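Local coordinates for protein esterase (uncultured bacterium pCosCE1, PDB 7ATL) that hydrolyses carboxylic esters as a family VIII carboxylesterase with a beta-lactamase fold, and also shows promiscuous acyltransferase activity, at residues E58-L63 and F209-V214; P251-A254 and Q258-P261; Q51-V56 and D213-A218. One frame throughout, in Å; residues are numbered along the deposited sequence.

Interaction 1: residues E58-L63 and F209-V214; sequences ETQFRL and FYTTDV. With PEG (di(hydroxyethyl)ether), chain B.
Q60 and T211 touch directly, and beside them a small di(hydroxyethyl)ether molecule links the Q60 amide to the carbonyl of Y210. The ether O4 donates to Y210 O at 2.9 Å. It also receives a weak bond from Q60 NE2 at 3.3 Å. The stronger partner of Q60 NE2 is the backbone O of N206, so the amide nitrogen spans protein and ligand. The other end of the amide lies alongside T211. Q60 OE1 sits 3.1 Å from T211 CB, with T211 CG2 close by. The Q60 side chain gets there because CG is anti to the backbone N (chi1 -151°) and the chain stays extended beyond it. The two side chains run alongside each other in opposite senses.

The fold around them is that of the beta-lactamase family. Segment E58-L63 includes the short strand 61-62, which forms a two-stranded antiparallel sheet with strand 268-269. Segment F209-V214 belongs to the loop between helix 190-199 and strand 221-222. T211 shapes this loop with an ST turn: D213 N donates to T211 OG1 at 3.0 Å, with an N-H...O angle of 156°. A chi1 of -176° places the hydroxyl beside the T211 carbonyl carbon, where D213 N can meet it. A water bridges the two segments, 2.8 Å from Q60 OE1 and 2.8 Å from D213 O, and can donate to either. The buried Q60 amide thus has N206 O at its nitrogen and this water at its oxygen.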
loop_
_atom_site.group_PDB
_atom_site.type_symbol
_atom_site.label_atom_id
_atom_site.label_comp_id
_atom_site.label_asym_id
_atom_site.label_seq_id
_atom_site.Cartn_x
_atom_site.Cartn_y
_atom_site.Cartn_z
ATOM N N GLU A 58 -13.441 12.928 -5.698
ATOM C CA GLU A 58 -12.110 13.591 -5.848
ATOM C C GLU A 58 -11.404 13.740 -4.487
ATOM O O GLU A 58 -10.239 14.178 -4.493
ATOM C CB GLU A 58 -12.225 14.989 -6.472
ATOM C CG GLU A 58 -13.005 15.036 -7.779
ATOM C CD GLU A 58 -14.523 15.038 -7.645
ATOM O OE1 GLU A 58 -15.028 15.654 -6.681
ATOM O OE2 GLU A 58 -15.188 14.408 -8.498
ATOM N N THR A 59 -12.042 13.393 -3.362
ATOM C CA THR A 59 -11.397 13.517 -2.030
ATOM C C THR A 59 -10.066 12.751 -2.024
ATOM O O THR A 59 -10.034 11.551 -2.382
ATOM C CB THR A 59 -12.283 13.020 -0.883
ATOM O OG1 THR A 59 -13.504 13.750 -0.916
ATOM C CG2 THR A 59 -11.615 13.200 0.462
ATOM N N GLN A 60 -9.000 13.428 -1.615
ATOM C CA GLN A 60 -7.643 12.839 -1.508
ATOM C C GLN A 60 -7.516 12.126 -0.157
ATOM O O GLN A 60 -8.136 12.573 0.852
ATOM C CB GLN A 60 -6.581 13.922 -1.675
ATOM C CG GLN A 60 -5.292 13.392 -2.265
ATOM C CD GLN A 60 -4.126 14.342 -2.104
ATOM O OE1 GLN A 60 -4.039 15.104 -1.135
ATOM N NE2 GLN A 60 -3.190 14.260 -3.044
ATOM N N PHE A 61 -6.741 11.047 -0.135
ATOM C CA PHE A 61 -6.486 10.274 1.101
ATOM C C PHE A 61 -4.990 10.178 1.382
ATOM O O PHE A 61 -4.159 10.266 0.462
ATOM C CB PHE A 61 -7.075 8.869 1.008
ATOM C CG PHE A 61 -8.574 8.804 0.932
ATOM C CD1 PHE A 61 -9.227 9.052 -0.259
ATOM C CD2 PHE A 61 -9.316 8.435 2.033
ATOM C CE1 PHE A 61 -10.605 8.958 -0.342
ATOM C CE2 PHE A 61 -10.700 8.365 1.960
ATOM C CZ PHE A 61 -11.339 8.627 0.771
ATOM N N ARG A 62 -4.676 10.020 2.659
ATOM C CA ARG A 62 -3.392 9.440 3.101
ATOM C C ARG A 62 -3.434 7.976 2.677
ATOM O O ARG A 62 -4.420 7.303 3.041
ATOM C CB ARG A 62 -3.227 9.602 4.616
ATOM C CG ARG A 62 -3.159 11.054 5.066
ATOM C CD ARG A 62 -3.235 11.227 6.562
ATOM N NE ARG A 62 -3.278 12.639 6.917
ATOM C CZ ARG A 62 -4.369 13.405 6.903
ATOM N NH1 ARG A 62 -5.556 12.918 6.573
ATOM N NH2 ARG A 62 -4.268 14.666 7.255
ATOM N N LEU A 63 -2.430 7.513 1.928
ATOM C CA LEU A 63 -2.489 6.176 1.268
ATOM C C LEU A 63 -1.854 5.062 2.111
ATOM O O LEU A 63 -2.241 3.937 1.872
ATOM C CB LEU A 63 -1.836 6.274 -0.109
ATOM C CG LEU A 63 -2.632 7.091 -1.128
ATOM C CD1 LEU A 63 -1.876 7.184 -2.443
ATOM C CD2 LEU A 63 -4.003 6.485 -1.346
ATOM N N PHE A 209 3.595 12.838 -2.667
ATOM C CA PHE A 209 4.237 12.549 -1.355
ATOM C C PHE A 209 3.801 13.544 -0.274
ATOM O O PHE A 209 4.082 13.287 0.910
ATOM C CB PHE A 209 5.755 12.521 -1.530
ATOM C CG PHE A 209 6.243 11.210 -2.075
ATOM C CD1 PHE A 209 6.369 10.118 -1.233
ATOM C CD2 PHE A 209 6.506 11.065 -3.425
ATOM C CE1 PHE A 209 6.791 8.898 -1.720
ATOM C CE2 PHE A 209 6.919 9.844 -3.919
ATOM C CZ PHE A 209 7.072 8.767 -3.066
ATOM N N TYR A 210 3.161 14.635 -0.687
ATOM C CA TYR A 210 2.455 15.608 0.179
ATOM C C TYR A 210 1.444 16.397 -0.656
ATOM O O TYR A 210 1.537 16.351 -1.900
ATOM C CB TYR A 210 3.460 16.544 0.835
ATOM C CG TYR A 210 3.927 17.690 -0.020
ATOM C CD1 TYR A 210 4.887 17.508 -0.994
ATOM C CD2 TYR A 210 3.413 18.964 0.154
ATOM C CE1 TYR A 210 5.343 18.566 -1.766
ATOM C CE2 TYR A 210 3.848 20.031 -0.614
ATOM C CZ TYR A 210 4.836 19.838 -1.564
ATOM O OH TYR A 210 5.308 20.893 -2.295
ATOM N N THR A 211 0.512 17.085 0.007
ATOM C CA THR A 211 -0.497 17.962 -0.641
ATOM C C THR A 211 -0.449 19.343 0.011
ATOM O O THR A 211 -0.161 19.403 1.224
ATOM C CB THR A 211 -1.894 17.339 -0.584
ATOM O OG1 THR A 211 -2.754 18.220 -1.308
ATOM C CG2 THR A 211 -2.396 17.131 0.828
ATOM N N THR A 212 -0.678 20.397 -0.777
ATOM C CA THR A 212 -0.905 21.785 -0.297
ATOM C C THR A 212 -2.407 22.067 -0.200
ATOM O O THR A 212 -2.753 23.132 0.296
ATOM C CB THR A 212 -0.272 22.837 -1.219
ATOM O OG1 THR A 212 -0.886 22.722 -2.503
ATOM C CG2 THR A 212 1.240 22.723 -1.293
ATOM N N ASP A 213 -3.254 21.148 -0.656
ATOM C CA ASP A 213 -4.730 21.308 -0.681
ATOM C C ASP A 213 -5.309 20.704 0.603
ATOM O O ASP A 213 -5.842 19.573 0.550
ATOM C CB ASP A 213 -5.287 20.678 -1.956
ATOM C CG ASP A 213 -6.779 20.858 -2.151
ATOM O OD1 ASP A 213 -7.475 21.152 -1.156
ATOM O OD2 ASP A 213 -7.233 20.679 -3.307
ATOM N N VAL A 214 -5.231 21.453 1.704
ATOM C CA VAL A 214 -5.661 21.020 3.070
ATOM C C VAL A 214 -7.132 20.584 3.079
ATOM O O VAL A 214 -7.413 19.550 3.684
ATOM C CB VAL A 214 -5.434 22.127 4.121
ATOM C CG1 VAL A 214 -5.766 21.628 5.533
ATOM C CG2 VAL A 214 -4.018 22.703 4.040
HETATM C C1 PEG B . 3.501 18.542 -5.388
HETATM O O1 PEG B . 2.961 19.846 -5.458
HETATM C C2 PEG B . 2.505 17.551 -4.872
HETATM O O2 PEG B . 2.051 16.701 -5.928
HETATM C C3 PEG B . 0.630 16.675 -6.104
HETATM C C4 PEG B . -0.006 15.563 -5.281
HETATM O O4 PEG B . -0.504 15.977 -3.988
HETATM O O HOH W 1 -5.983 17.122 -0.841
#

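Interaction 2: residues P251-A254 and Q258-P261; sequences PSRA and QAYP
The backbones of P251-A254 and Q258-P261 come nearest at R253 and A259, whose CA atoms are 6.4 Å apart, and R253 begins a short 3-10 segment. The R253 side chain spans the gap. A chi1 of -167° sends it out opposite the backbone N, and it runs extended as far as NE, which carries the guanidinium to the backbone of Y260. There both terminal nitrogens grip one atom. R253 NH2 donates to Y260 O at 2.8 Å, and R253 NH1 donates to Y260 O at 3.1 Å with a more bent N-H...O angle of 136°. Y260 O lies almost in the guanidinium plane, facing both terminal nitrogens.

The same NH2 also sits over the centre of the Y260 ring, 3.3 Å above its plane. This is a cation-pi contact, with R253 CZ 4.7 Å from the ring centroid. The two planes are 87° apart, so the guanidinium stands with its NH2 edge pointing at the ring face. One face of the guanidinium carries A259 CB, and the same methyl packs against R253 CG at 3.8 Å. R253 NE is bound by E143 O, which further limits rotation of the group. The Y260 side chain also packs on L149 and N152 of helix 149-157. Within the loop between strands 246-249 and 268-269, one buried arginine thus combines a two-nitrogen grip on a single backbone carbonyl with a cation-pi contact.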
loop_
_atom_site.group_PDB
_atom_site.type_symbol
_atom_site.label_atom_id
_atom_site.label_comp_id
_atom_site.label_asym_id
_atom_site.label_seq_id
_atom_site.Cartn_x
_atom_site.Cartn_y
_atom_site.Cartn_z
ATOM N N PRO A 251 -1.082 12.376 11.089
ATOM C CA PRO A 251 -1.840 12.899 9.949
ATOM C C PRO A 251 -1.385 14.256 9.385
ATOM O O PRO A 251 -1.675 14.504 8.241
ATOM C CB PRO A 251 -3.281 12.960 10.466
ATOM C CG PRO A 251 -3.292 11.874 11.516
ATOM C CD PRO A 251 -1.951 11.974 12.203
ATOM N N SER A 252 -0.630 15.058 10.125
ATOM C CA SER A 252 -0.074 16.335 9.598
ATOM C C SER A 252 1.053 16.059 8.587
ATOM O O SER A 252 1.307 16.944 7.759
ATOM C CB SER A 252 0.387 17.249 10.709
ATOM O OG SER A 252 1.549 16.743 11.350
ATOM N N ARG A 253 1.720 14.899 8.657
ATOM C CA ARG A 253 2.895 14.587 7.802
ATOM C C ARG A 253 2.569 14.841 6.324
ATOM O O ARG A 253 3.415 15.439 5.620
ATOM C CB ARG A 253 3.320 13.135 8.020
ATOM C CG ARG A 253 4.683 12.788 7.437
ATOM C CD ARG A 253 4.991 11.319 7.622
ATOM N NE ARG A 253 6.403 11.030 7.461
ATOM C CZ ARG A 253 7.024 10.937 6.295
ATOM N NH1 ARG A 253 6.361 11.123 5.159
ATOM N NH2 ARG A 253 8.315 10.647 6.280
ATOM N N ALA A 254 1.373 14.427 5.888
ATOM C CA ALA A 254 0.834 14.578 4.510
ATOM C C ALA A 254 0.889 16.040 4.025
ATOM O O ALA A 254 0.795 16.248 2.800
ATOM C CB ALA A 254 -0.580 14.047 4.470
ATOM N N GLN A 258 8.530 18.939 3.547
ATOM C CA GLN A 258 9.911 18.609 4.010
ATOM C C GLN A 258 9.971 17.157 4.497
ATOM O O GLN A 258 11.080 16.632 4.623
ATOM C CB GLN A 258 10.399 19.483 5.181
ATOM C CG GLN A 258 10.398 20.994 4.952
ATOM C CD GLN A 258 10.783 21.401 3.551
ATOM O OE1 GLN A 258 10.081 22.169 2.880
ATOM N NE2 GLN A 258 11.905 20.877 3.093
ATOM N N ALA A 259 8.836 16.533 4.795
ATOM C CA ALA A 259 8.811 15.148 5.310
ATOM C C ALA A 259 9.450 14.216 4.270
ATOM O O ALA A 259 9.110 14.344 3.070
ATOM C CB ALA A 259 7.393 14.752 5.638
ATOM N N TYR A 260 10.352 13.324 4.690
ATOM C CA TYR A 260 11.071 12.430 3.742
ATOM C C TYR A 260 10.052 11.550 3.012
ATOM O O TYR A 260 9.034 11.114 3.577
ATOM C CB TYR A 260 12.211 11.633 4.402
ATOM C CG TYR A 260 11.792 10.472 5.259
ATOM C CD1 TYR A 260 11.503 9.252 4.691
ATOM C CD2 TYR A 260 11.686 10.584 6.634
ATOM C CE1 TYR A 260 11.114 8.171 5.465
ATOM C CE2 TYR A 260 11.284 9.517 7.423
ATOM C CZ TYR A 260 11.005 8.296 6.836
ATOM O OH TYR A 260 10.615 7.208 7.571
ATOM N N PRO A 261 10.276 11.349 1.693
ATOM C CA PRO A 261 9.407 10.509 0.877
ATOM C C PRO A 261 9.510 9.038 1.282
ATOM O O PRO A 261 10.533 8.469 1.051
ATOM C CB PRO A 261 9.938 10.725 -0.542
ATOM C CG PRO A 261 11.379 11.131 -0.349
ATOM C CD PRO A 261 11.346 11.977 0.904
#

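Interaction 3: residues Q51-V56 and D213-A218; sequences QKKPMV and DVDNLA
K53, on the short strand 53-54, meets an Asx-motif turn at the backbone carbonyl of D215. The turn is shaped by D213 OD1, which accepts from N216 N at 3.2 Å. The donor stands above the carboxylate plane, 47° out of it. A weak backbone bond from N216 N to D213 O follows the same turn.

K53 makes the polar link across the segments. With chi1 near trans (-167°) its chain heads for the turn, and a bend at chi3 brings the ammonium to the carbonyl. K53 NZ donates to D215 O at 2.8 Å. It approaches well to one side of the carbonyl, at a C=O...N angle of 118°. K53 NZ also passes 3.3 Å from D215 CB. The carboxylate itself is farther off: D215 OD1 is 4.7 Å from K53 NZ. The opposite charges may attract, but their charged atoms do not touch.

The other contacts are looser. The methyl end of M55 meets the methyl of A218, with CE and CB 4.4 Å apart. V56 CG2 lies at the same separation from N216 OD1. The amide nitrogen of N216 is held by E58 O, so this side chain ties the turn to the chain just beyond V56. M55 and A218 both also pack on F61 of strand 61-62. In this beta-lactamase-fold esterase, the Asx-motif turn thus sits beside strand 53-54, held by K53 at one of its carbonyls, and the backbones of N216 and A218 bond it to Q60.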
loop_
_atom_site.group_PDB
_atom_site.type_symbol
_atom_site.label_atom_id
_atom_site.label_comp_id
_atom_site.label_asym_id
_atom_site.label_seq_id
_atom_site.Cartn_x
_atom_site.Cartn_y
_atom_site.Cartn_z
ATOM N N GLN A 51 -17.038 18.771 10.734
ATOM C CA GLN A 51 -17.418 19.901 9.825
ATOM C C GLN A 51 -18.557 19.511 8.851
ATOM O O GLN A 51 -18.891 20.329 7.952
ATOM C CB GLN A 51 -16.229 20.365 8.979
ATOM C CG GLN A 51 -15.002 20.784 9.769
ATOM C CD GLN A 51 -13.856 21.136 8.844
ATOM O OE1 GLN A 51 -13.014 21.972 9.167
ATOM N NE2 GLN A 51 -13.810 20.508 7.675
ATOM N N LYS A 52 -19.130 18.310 8.992
ATOM C CA LYS A 52 -20.103 17.708 8.038
ATOM C C LYS A 52 -19.710 18.087 6.606
ATOM O O LYS A 52 -20.573 18.575 5.872
ATOM C CB LYS A 52 -21.542 18.138 8.356
ATOM C CG LYS A 52 -21.746 18.801 9.715
ATOM C CD LYS A 52 -23.133 18.631 10.295
ATOM C CE LYS A 52 -23.493 17.171 10.485
ATOM N NZ LYS A 52 -24.295 16.958 11.713
ATOM N N LYS A 53 -18.443 17.883 6.231
ATOM C CA LYS A 53 -17.984 17.996 4.818
ATOM C C LYS A 53 -18.252 16.658 4.127
ATOM O O LYS A 53 -17.679 15.633 4.495
ATOM C CB LYS A 53 -16.513 18.405 4.724
ATOM C CG LYS A 53 -16.078 18.845 3.332
ATOM C CD LYS A 53 -14.590 19.106 3.221
ATOM C CE LYS A 53 -14.110 20.265 4.073
ATOM N NZ LYS A 53 -12.894 20.909 3.514
ATOM N N PRO A 54 -19.151 16.603 3.120
ATOM C CA PRO A 54 -19.468 15.335 2.470
ATOM C C PRO A 54 -18.214 14.801 1.758
ATOM O O PRO A 54 -17.439 15.588 1.171
ATOM C CB PRO A 54 -20.592 15.716 1.492
ATOM C CG PRO A 54 -20.285 17.156 1.153
ATOM C CD PRO A 54 -19.831 17.740 2.476
ATOM N N MET A 55 -18.018 13.488 1.845
ATOM C CA MET A 55 -17.018 12.768 1.015
ATOM C C MET A 55 -17.437 12.923 -0.449
ATOM O O MET A 55 -18.635 12.744 -0.727
ATOM C CB MET A 55 -16.958 11.279 1.377
ATOM C CG MET A 55 -15.795 10.529 0.690
ATOM S SD MET A 55 -14.141 10.913 1.343
ATOM C CE MET A 55 -14.193 9.878 2.807
ATOM N N VAL A 56 -16.504 13.280 -1.320
ATOM C CA VAL A 56 -16.715 13.338 -2.785
ATOM C C VAL A 56 -15.684 12.407 -3.455
ATOM O O VAL A 56 -14.705 11.979 -2.791
ATOM C CB VAL A 56 -16.644 14.790 -3.317
ATOM C CG1 VAL A 56 -17.686 15.700 -2.665
ATOM C CG2 VAL A 56 -15.254 15.395 -3.215
ATOM N N ASP A 213 -3.254 21.148 -0.656
ATOM C CA ASP A 213 -4.730 21.308 -0.681
ATOM C C ASP A 213 -5.309 20.704 0.603
ATOM O O ASP A 213 -5.842 19.573 0.550
ATOM C CB ASP A 213 -5.287 20.678 -1.956
ATOM C CG ASP A 213 -6.779 20.858 -2.151
ATOM O OD1 ASP A 213 -7.475 21.152 -1.156
ATOM O OD2 ASP A 213 -7.233 20.679 -3.307
ATOM N N VAL A 214 -5.231 21.453 1.704
ATOM C CA VAL A 214 -5.661 21.020 3.070
ATOM C C VAL A 214 -7.132 20.584 3.079
ATOM O O VAL A 214 -7.413 19.550 3.684
ATOM C CB VAL A 214 -5.434 22.127 4.121
ATOM C CG1 VAL A 214 -5.766 21.628 5.533
ATOM C CG2 VAL A 214 -4.018 22.703 4.040
ATOM N N ASP A 215 -8.034 21.364 2.477
ATOM C CA ASP A 215 -9.515 21.175 2.571
ATOM C C ASP A 215 -9.930 19.874 1.878
ATOM O O ASP A 215 -10.962 19.330 2.273
ATOM C CB ASP A 215 -10.335 22.322 1.945
ATOM C CG ASP A 215 -9.860 23.738 2.265
ATOM O OD1 ASP A 215 -9.307 23.953 3.374
ATOM O OD2 ASP A 215 -10.031 24.629 1.389
ATOM N N ASN A 216 -9.201 19.407 0.861
ATOM C CA ASN A 216 -9.642 18.215 0.078
ATOM C C ASN A 216 -9.017 16.901 0.600
ATOM O O ASN A 216 -9.304 15.859 0.022
ATOM C CB ASN A 216 -9.394 18.401 -1.421
ATOM C CG ASN A 216 -10.255 17.471 -2.253
ATOM O OD1 ASN A 216 -11.461 17.319 -2.022
ATOM N ND2 ASN A 216 -9.632 16.806 -3.200
ATOM N N LEU A 217 -8.229 16.919 1.674
ATOM C CA LEU A 217 -7.618 15.693 2.255
ATOM C C LEU A 217 -8.567 15.144 3.319
ATOM O O LEU A 217 -8.767 15.803 4.337
ATOM C CB LEU A 217 -6.244 16.053 2.840
ATOM C CG LEU A 217 -5.410 14.897 3.385
ATOM C CD1 LEU A 217 -5.179 13.859 2.297
ATOM C CD2 LEU A 217 -4.085 15.391 3.945
ATOM N N ALA A 218 -9.147 13.967 3.104
ATOM C CA ALA A 218 -10.030 13.333 4.105
ATOM C C ALA A 218 -9.334 13.308 5.464
ATOM O O ALA A 218 -8.179 12.910 5.575
ATOM C CB ALA A 218 -10.419 11.943 3.694
#

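From the N terminus, the chain first passes Q51-V56 and then E58-L63. Both meet the loop after helix 190-199, which is thereby tied to strands 53-54 and 61-62. Interaction 1 closes there at F209-V214. Interaction 3 starts earlier in the chain and closes at D213-A218. Both end on the loop 209-218 and share D213 and V214. Backbone bonds between Q60 and both N216 and A218 fasten them together. Interaction 2 follows in series as a short local closure in the loop between strands 246-249 and 268-269. It joins interaction 1 through R62 with P251 and T211 with A254. Its link to interaction 3 is apolar packing between A254 and L217.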